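PDB 5M2A: beta subunit of photoactivated adenylyl cyclase from Beggiatoa sp. PS, which probably makes cyclic AMP from ATP under blue light, coupling a flavin-binding BLUF photoreceptor domain to an adenylyl cyclase catalytic domain. Local coordinates for residues L49-L54 / T118-H123; I99-N104 / P111-L116; V198-F201 / V206-S209. All coordinates share one frame; numbering follows the deposited sequence. Where two conformers were deposited one is given.

Contact 1 of 3, residues L49-L54 / T118-H123; sequences LFFQIL and TITQSH. With FMN (flavin mononucleotide), chain F.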
# COMPACT_ATOMS: atom_id res chain seq x y z
N LEU A 49 22.41 3.40 10.06
CA LEU A 49 22.03 2.29 9.20
C LEU A 49 23.26 1.44 8.89
O LEU A 49 24.35 1.98 8.71
CB LEU A 49 21.38 2.79 7.91
CG LEU A 49 20.03 3.49 8.12
CD1 LEU A 49 19.43 3.95 6.80
CD2 LEU A 49 19.06 2.59 8.87
N PHE A 50 23.06 0.13 8.84
CA PHE A 50 24.07 -0.81 8.37
C PHE A 50 23.71 -1.25 6.95
O PHE A 50 22.54 -1.42 6.62
CB PHE A 50 24.14 -2.05 9.27
CG PHE A 50 24.94 -1.88 10.53
CD1 PHE A 50 26.17 -1.26 10.51
CD2 PHE A 50 24.46 -2.36 11.74
CE1 PHE A 50 26.91 -1.11 11.67
CE2 PHE A 50 25.19 -2.22 12.91
CZ PHE A 50 26.42 -1.59 12.87
N PHE A 51 24.74 -1.43 6.12
CA PHE A 51 24.62 -2.05 4.81
C PHE A 51 25.63 -3.17 4.78
O PHE A 51 26.80 -2.94 5.10
CB PHE A 51 24.93 -1.06 3.66
CG PHE A 51 24.19 0.25 3.74
CD1 PHE A 51 24.49 1.17 4.74
CD2 PHE A 51 23.23 0.58 2.80
CE1 PHE A 51 23.82 2.38 4.80
CE2 PHE A 51 22.57 1.80 2.88
CZ PHE A 51 22.87 2.70 3.88
N GLN A 52 25.22 -4.38 4.42
CA GLN A 52 26.22 -5.43 4.33
C GLN A 52 26.01 -6.28 3.09
O GLN A 52 24.88 -6.61 2.73
CB GLN A 52 26.24 -6.32 5.58
CG GLN A 52 27.53 -7.18 5.66
CD GLN A 52 27.68 -7.92 6.98
OE1 GLN A 52 26.70 -8.20 7.67
NE2 GLN A 52 28.92 -8.23 7.34
N ILE A 53 27.12 -6.65 2.46
CA ILE A 53 27.16 -7.59 1.35
C ILE A 53 27.96 -8.79 1.81
O ILE A 53 29.07 -8.63 2.32
CB ILE A 53 27.79 -6.96 0.10
CG1 ILE A 53 27.09 -5.65 -0.26
CG2 ILE A 53 27.75 -7.94 -1.07
CD1 ILE A 53 27.75 -4.88 -1.42
N LEU A 54 27.38 -9.99 1.67
CA LEU A 54 28.03 -11.24 2.04
C LEU A 54 28.08 -12.15 0.82
O LEU A 54 27.12 -12.22 0.05
CB LEU A 54 27.26 -11.94 3.17
CG LEU A 54 27.14 -11.24 4.53
CD1 LEU A 54 26.21 -12.02 5.45
CD2 LEU A 54 28.51 -11.07 5.17
N THR A 118 19.89 9.55 1.43
CA THR A 118 18.55 9.99 1.08
C THR A 118 17.70 8.85 0.56
O THR A 118 16.55 8.67 0.99
CB THR A 118 18.64 11.11 0.04
OG1 THR A 118 19.25 12.26 0.64
CG2 THR A 118 17.25 11.49 -0.47
N ILE A 119 18.24 8.04 -0.36
CA ILE A 119 17.44 6.99 -0.97
C ILE A 119 17.15 5.87 0.03
O ILE A 119 16.05 5.30 0.03
CB ILE A 119 18.13 6.45 -2.24
CG1 ILE A 119 17.19 5.52 -3.02
CG2 ILE A 119 19.41 5.72 -1.91
CD1 ILE A 119 16.08 6.23 -3.72
N THR A 120 18.11 5.56 0.89
CA THR A 120 17.90 4.50 1.87
C THR A 120 16.86 4.91 2.90
O THR A 120 15.98 4.13 3.25
CB THR A 120 19.21 4.11 2.54
OG1 THR A 120 20.17 3.77 1.54
CG2 THR A 120 19.00 2.91 3.45
N GLN A 121 16.94 6.15 3.39
CA GLN A 121 15.96 6.63 4.35
C GLN A 121 14.57 6.67 3.73
O GLN A 121 13.57 6.33 4.38
CB GLN A 121 16.38 8.00 4.87
CG GLN A 121 17.55 7.90 5.84
CD GLN A 121 18.10 9.25 6.25
OE1 GLN A 121 17.80 10.28 5.64
NE2 GLN A 121 18.92 9.25 7.30
N SER A 122 14.48 7.09 2.47
CA SER A 122 13.21 7.03 1.75
C SER A 122 12.73 5.59 1.59
O SER A 122 11.54 5.30 1.77
CB SER A 122 13.35 7.71 0.39
OG SER A 122 12.12 7.74 -0.30
N HIS A 123 13.64 4.68 1.26
CA HIS A 123 13.30 3.26 1.13
C HIS A 123 12.65 2.74 2.40
O HIS A 123 11.63 2.03 2.35
CB HIS A 123 14.57 2.48 0.79
CG HIS A 123 14.34 1.05 0.39
ND1 HIS A 123 14.06 0.04 1.29
CD2 HIS A 123 14.39 0.45 -0.83
CE1 HIS A 123 13.94 -1.11 0.65
NE2 HIS A 123 14.13 -0.88 -0.64
N1 FMN F . 29.71 -12.24 12.13
C2 FMN F . 30.46 -12.92 11.19
O2 FMN F . 31.02 -13.97 11.50
N3 FMN F . 30.58 -12.44 9.91
C4 FMN F . 29.95 -11.26 9.55
O4 FMN F . 30.05 -10.83 8.41
C4A FMN F . 29.19 -10.58 10.49
N5 FMN F . 28.58 -9.41 10.12
C5A FMN F . 27.82 -8.72 11.04
C6 FMN F . 27.21 -7.54 10.65
C7 FMN F . 26.44 -6.83 11.56
C7M FMN F . 25.79 -5.56 11.12
C8 FMN F . 26.31 -7.30 12.87
C8M FMN F . 25.48 -6.54 13.87
C9 FMN F . 26.93 -8.48 13.25
C9A FMN F . 27.69 -9.20 12.34
N10 FMN F . 28.31 -10.37 12.71
C10 FMN F . 29.07 -11.07 11.79
C1' FMN F . 28.16 -10.86 14.13
C2' FMN F . 27.37 -12.15 14.28
O2' FMN F . 26.00 -11.84 14.41
C3' FMN F . 27.86 -12.88 15.53
O3' FMN F . 27.90 -11.96 16.60
C4' FMN F . 29.25 -13.45 15.30
O4' FMN F . 29.22 -14.34 14.20
C5' FMN F . 29.75 -14.20 16.53
O5' FMN F . 28.86 -15.25 16.81
P FMN F . 29.25 -16.38 17.90
O1P FMN F . 30.18 -17.37 17.24
O2P FMN F . 29.94 -15.73 19.07
O3P FMN F . 27.98 -17.07 18.36
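Thr120 brings both its branches to strand 49-54. Its methyl CG2 lies 3.5 Å from Leu49 CD1, the two side chains overlapping antiparallel, while its hydroxyl OG1 sits in the plane of the Phe51 ring, at the edge, 3.4 Å from CE2. OG1 is placed beside the backbone N (chi1 -55°), and it hydrogen-bonds the Leu116 carbonyl one helical turn back. This small patch is the tight part. The axes stay 11.0 Å apart and cross at 103°, and toward the partly exposed Gln121 the contact thins to a single 4.5 Å approach, Leu49 CD1 to Gln121 CG. On the flavin side of the strand, Gln52 NE2 donates to FMN N5 at 3.0 Å (N-H...N 155°) and weakly to FMN O4, while Gln52 OE1 is hydrogen-bonded to Tyr10 OH. Phe50 covers the FMN methyl C7M with one ring face, C7M standing 3.5 Å above the plane toward the rim. A leucine in place of Gln52 would probably leave FMN N5 without this donor and the Tyr10 hydroxyl without its amide mate. The strand thus presents a hydrogen-bonding amide and an aromatic face to the flavin, and meets the helix by van der Waals contact alone.

Contact 2 of 3, residues I99-N104 / P111-L116; sequences INLNEN and PIKSLL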
# COMPACT_ATOMS: atom_id res chain seq x y z
N ILE A 99 33.50 -0.12 6.41
CA ILE A 99 33.65 1.24 5.92
C ILE A 99 32.71 2.13 6.72
O ILE A 99 31.49 1.95 6.67
CB ILE A 99 33.35 1.33 4.41
CG1 ILE A 99 34.27 0.40 3.63
CG2 ILE A 99 33.51 2.77 3.94
CD1 ILE A 99 33.98 0.37 2.14
N ASN A 100 33.28 3.07 7.47
CA ASN A 100 32.49 4.07 8.19
C ASN A 100 32.27 5.25 7.26
O ASN A 100 33.10 6.16 7.18
CB ASN A 100 33.19 4.50 9.47
CG ASN A 100 32.37 5.50 10.26
OD1 ASN A 100 31.25 5.84 9.87
ND2 ASN A 100 32.90 5.94 11.39
N LEU A 101 31.13 5.26 6.57
CA LEU A 101 30.85 6.32 5.62
C LEU A 101 30.63 7.67 6.30
O LEU A 101 30.77 8.70 5.64
CB LEU A 101 29.65 5.95 4.75
CG LEU A 101 29.79 6.33 3.27
CD1 LEU A 101 31.04 5.71 2.68
CD2 LEU A 101 28.57 5.92 2.46
N ASN A 102 30.29 7.69 7.59
CA ASN A 102 30.15 8.96 8.29
C ASN A 102 31.47 9.72 8.32
O ASN A 102 31.49 10.95 8.17
CB ASN A 102 29.66 8.74 9.73
CG ASN A 102 28.38 7.94 9.81
OD1 ASN A 102 27.33 8.37 9.33
ND2 ASN A 102 28.46 6.78 10.44
N GLU A 103 32.59 9.01 8.50
CA GLU A 103 33.89 9.66 8.64
C GLU A 103 34.50 10.09 7.32
O GLU A 103 35.52 10.79 7.33
CB GLU A 103 34.87 8.74 9.37
CG GLU A 103 34.57 8.53 10.84
CD GLU A 103 34.43 9.84 11.61
OE1 GLU A 103 35.22 10.77 11.36
OE2 GLU A 103 33.52 9.92 12.46
N ASN A 104 33.92 9.71 6.19
CA ASN A 104 34.47 10.10 4.90
C ASN A 104 34.03 11.53 4.58
O ASN A 104 32.83 11.79 4.40
CB ASN A 104 34.03 9.14 3.80
CG ASN A 104 34.86 9.28 2.54
OD1 ASN A 104 35.33 10.37 2.21
ND2 ASN A 104 35.04 8.18 1.83
N PRO A 111 28.64 13.49 -3.02
CA PRO A 111 27.37 13.28 -3.76
C PRO A 111 26.84 11.87 -3.62
O PRO A 111 25.64 11.68 -3.37
CB PRO A 111 27.75 13.62 -5.21
CG PRO A 111 28.95 14.50 -5.10
CD PRO A 111 29.70 14.01 -3.90
N ILE A 112 27.69 10.86 -3.80
CA ILE A 112 27.22 9.48 -3.70
C ILE A 112 26.80 9.16 -2.27
O ILE A 112 25.80 8.46 -2.04
CB ILE A 112 28.31 8.51 -4.21
CG1 ILE A 112 28.80 8.91 -5.60
CG2 ILE A 112 27.77 7.09 -4.24
CD1 ILE A 112 30.06 9.76 -5.62
N LYS A 113 27.56 9.64 -1.29
CA LYS A 113 27.19 9.44 0.11
C LYS A 113 25.84 10.07 0.43
O LYS A 113 25.01 9.49 1.13
CB LYS A 113 28.30 10.00 1.00
CG LYS A 113 28.00 10.04 2.49
CD LYS A 113 29.23 10.58 3.22
CE LYS A 113 28.90 11.07 4.62
NZ LYS A 113 30.11 11.67 5.27
N SER A 114 25.60 11.28 -0.09
CA SER A 114 24.33 11.95 0.17
C SER A 114 23.17 11.19 -0.47
O SER A 114 22.14 10.96 0.17
CB SER A 114 24.38 13.38 -0.34
OG SER A 114 23.21 14.10 0.03
N LEU A 115 23.33 10.80 -1.74
CA LEU A 115 22.27 10.05 -2.42
C LEU A 115 21.96 8.75 -1.69
O LEU A 115 20.79 8.40 -1.50
CB LEU A 115 22.68 9.78 -3.87
CG LEU A 115 22.80 11.05 -4.72
CD1 LEU A 115 23.52 10.75 -6.02
CD2 LEU A 115 21.42 11.62 -5.00
N LEU A 116 23.00 8.03 -1.26
CA LEU A 116 22.77 6.77 -0.56
C LEU A 116 21.97 6.97 0.72
O LEU A 116 21.06 6.18 1.02
CB LEU A 116 24.11 6.08 -0.25
CG LEU A 116 24.08 4.74 0.48
CD1 LEU A 116 23.45 3.66 -0.40
CD2 LEU A 116 25.48 4.32 0.92
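Lys113 reaches from helix 111-116 to three backbone carbonyls of the turn after strand 99-100. Its chain is extended throughout, with CG anti to the backbone N (chi1 172°), and this carries the ammonium to the carbonyl oxygens. A sound bond runs from Lys113 NZ to Asn104 O, 2.9 Å long, with a C=O...N angle of 150° and the donor tilted 23° from the carbonyl plane. Weak bonds from Lys113 NZ to Leu101 O (3.1 Å) and to Asn102 O (3.3 Å) complete the grip, so the cation is met by neutral oxygens and no carboxylate in these segments takes part. Asn104 O also accepts from Gln110 NE2, just before the helical segment.

The turn has its own internal bonds. Asn100 OD1 accepts from Asn102 ND2 at 3.0 Å, in the carbonyl plane, and weakly from Asn102 N, while Asn102 OD1 accepts from the backbone N of Gln47. The Asn102 amide is therefore engaged at both ends, tying the turn to the residue just after strand 40-46. Asn104 OD1 in turn accepts from Glu106 N.

Beneath the ammonium the contact becomes apolar. Leu101 CD2 meets Leu116 CD2 at 3.8 Å, and the Lys113 methylene CG lies 4.2 Å from Leu101 CD2. From the same helix, Ile112 packs on Ile112 of the second subunit. Asn100 to Asn102 form an Asx turn, weakly closed, in the connection that leads from strand 97-100, the last of the BLUF sheet, into the long helix 110-129.

Contact 3 of 3, residues V198-F201 / V206-S209; sequences VTKF and VMAS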
# COMPACT_ATOMS: atom_id res chain seq x y z
N VAL A 198 -0.79 -8.64 7.20
CA VAL A 198 -1.67 -7.51 6.93
C VAL A 198 -1.58 -7.17 5.44
O VAL A 198 -0.49 -7.10 4.87
CB VAL A 198 -1.29 -6.29 7.79
CG1 VAL A 198 -2.13 -5.08 7.38
CG2 VAL A 198 -1.51 -6.59 9.26
N THR A 199 -2.74 -6.98 4.81
CA THR A 199 -2.76 -6.65 3.39
C THR A 199 -3.00 -5.16 3.15
O THR A 199 -2.29 -4.53 2.36
CB THR A 199 -3.83 -7.48 2.67
OG1 THR A 199 -5.11 -6.85 2.81
CG2 THR A 199 -3.92 -8.88 3.27
N LYS A 200 -3.97 -4.57 3.85
CA LYS A 200 -4.22 -3.14 3.70
C LYS A 200 -5.18 -2.70 4.79
O LYS A 200 -5.84 -3.52 5.43
CB LYS A 200 -4.80 -2.80 2.32
CG LYS A 200 -6.12 -3.49 2.03
CD LYS A 200 -6.48 -3.41 0.53
CE LYS A 200 -5.60 -4.33 -0.30
NZ LYS A 200 -5.83 -4.20 -1.75
N PHE A 201 -5.25 -1.38 4.98
CA PHE A 201 -6.30 -0.71 5.75
C PHE A 201 -7.31 -0.12 4.77
O PHE A 201 -6.93 0.53 3.79
CB PHE A 201 -5.73 0.40 6.63
CG PHE A 201 -4.64 -0.04 7.55
CD1 PHE A 201 -4.61 -1.31 8.08
CD2 PHE A 201 -3.61 0.84 7.89
CE1 PHE A 201 -3.59 -1.71 8.94
CE2 PHE A 201 -2.59 0.44 8.74
CZ PHE A 201 -2.59 -0.83 9.26
N VAL A 206 -9.21 -3.36 9.07
CA VAL A 206 -7.92 -4.02 8.87
C VAL A 206 -8.19 -5.31 8.10
O VAL A 206 -9.02 -6.13 8.52
CB VAL A 206 -7.22 -4.34 10.20
CG1 VAL A 206 -5.90 -5.09 9.93
CG2 VAL A 206 -6.99 -3.07 11.02
N MET A 207 -7.50 -5.49 6.98
CA MET A 207 -7.61 -6.70 6.19
C MET A 207 -6.30 -7.47 6.27
O MET A 207 -5.23 -6.90 6.08
CB MET A 207 -7.92 -6.37 4.73
CG MET A 207 -7.98 -7.61 3.83
SD MET A 207 -8.23 -7.14 2.10
CE MET A 207 -8.32 -8.75 1.30
N ALA A 208 -6.39 -8.77 6.53
CA ALA A 208 -5.20 -9.60 6.68
C ALA A 208 -5.51 -11.01 6.22
O ALA A 208 -6.67 -11.37 6.02
CB ALA A 208 -4.67 -9.60 8.12
N SER A 209 -4.46 -11.81 6.02
CA SER A 209 -4.68 -13.21 5.69
C SER A 209 -3.78 -14.09 6.54
O SER A 209 -2.75 -13.66 7.07
CB SER A 209 -4.42 -13.49 4.20
OG SER A 209 -3.07 -13.23 3.89
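Met207 O accepts three of the four hydrogen bonds between the strands, two of them weak. Thr199 N donates to it at 2.8 Å in a nearly straight bond (N-H...O 169°). Lys200 N adds a weak, long bond of 3.5 Å to Met207 O, and Thr199 OG1 another weak one. In return Met207 N donates to Lys200 O at 3.0 Å, almost in line with that carbonyl (C=O...N 179°).

Around these bonds, Thr199 holds OG1 between its backbone N and carbonyl carbon (chi1 84°), which sets the hydroxyl across the Met207 side chain, 3.1 Å from CG and 3.2 Å from SD; its methyl CG2 packs 3.7 Å from Ala208 CA. The extended methionine also runs on to Leu271 of strand 266-272. On the sheet face of Val198, Phe201, Val206 and Ala208, Phe201 and Val206 run alongside each other, CD1 to CG2 4.2 Å, and helix 173-193 covers them, with Phe184 stacked on the Phe201 ring. Lys200 turns to the second subunit, where NZ hydrogen-bonds Phe201 O of that chain.

Two residues, Thr199 and Lys200, face the single residue Met207, and the register shifts by one from the Val198-Ala208 pair: a classic beta bulge in the antiparallel hairpin 197-202/205-211 of the cyclase catalytic domain, at the dimer interface.

Contacts 1 and 2 share helix 110-129 and reach the same BLUF sheet; their centres are about 11 Å apart, and they touch where Phe51 CE2 meets Leu116 CD1 at 3.9 Å. Contact 1 holds three residues of the flavin pocket, whereas in contact 2 the Asn102 side chain is about 13 Å from the FMN. Contact 3 belongs to the cyclase domain, with its centre about 27 Å from that of contact 1 and about 37 Å from that of contact 2; its Val206 side chain lies about 10 Å from the magnesium ion, and the metal ligand Asp204 sits between its strands. All three touch the second subunit, so dimer contacts accompany both light-sensing and catalytic parts.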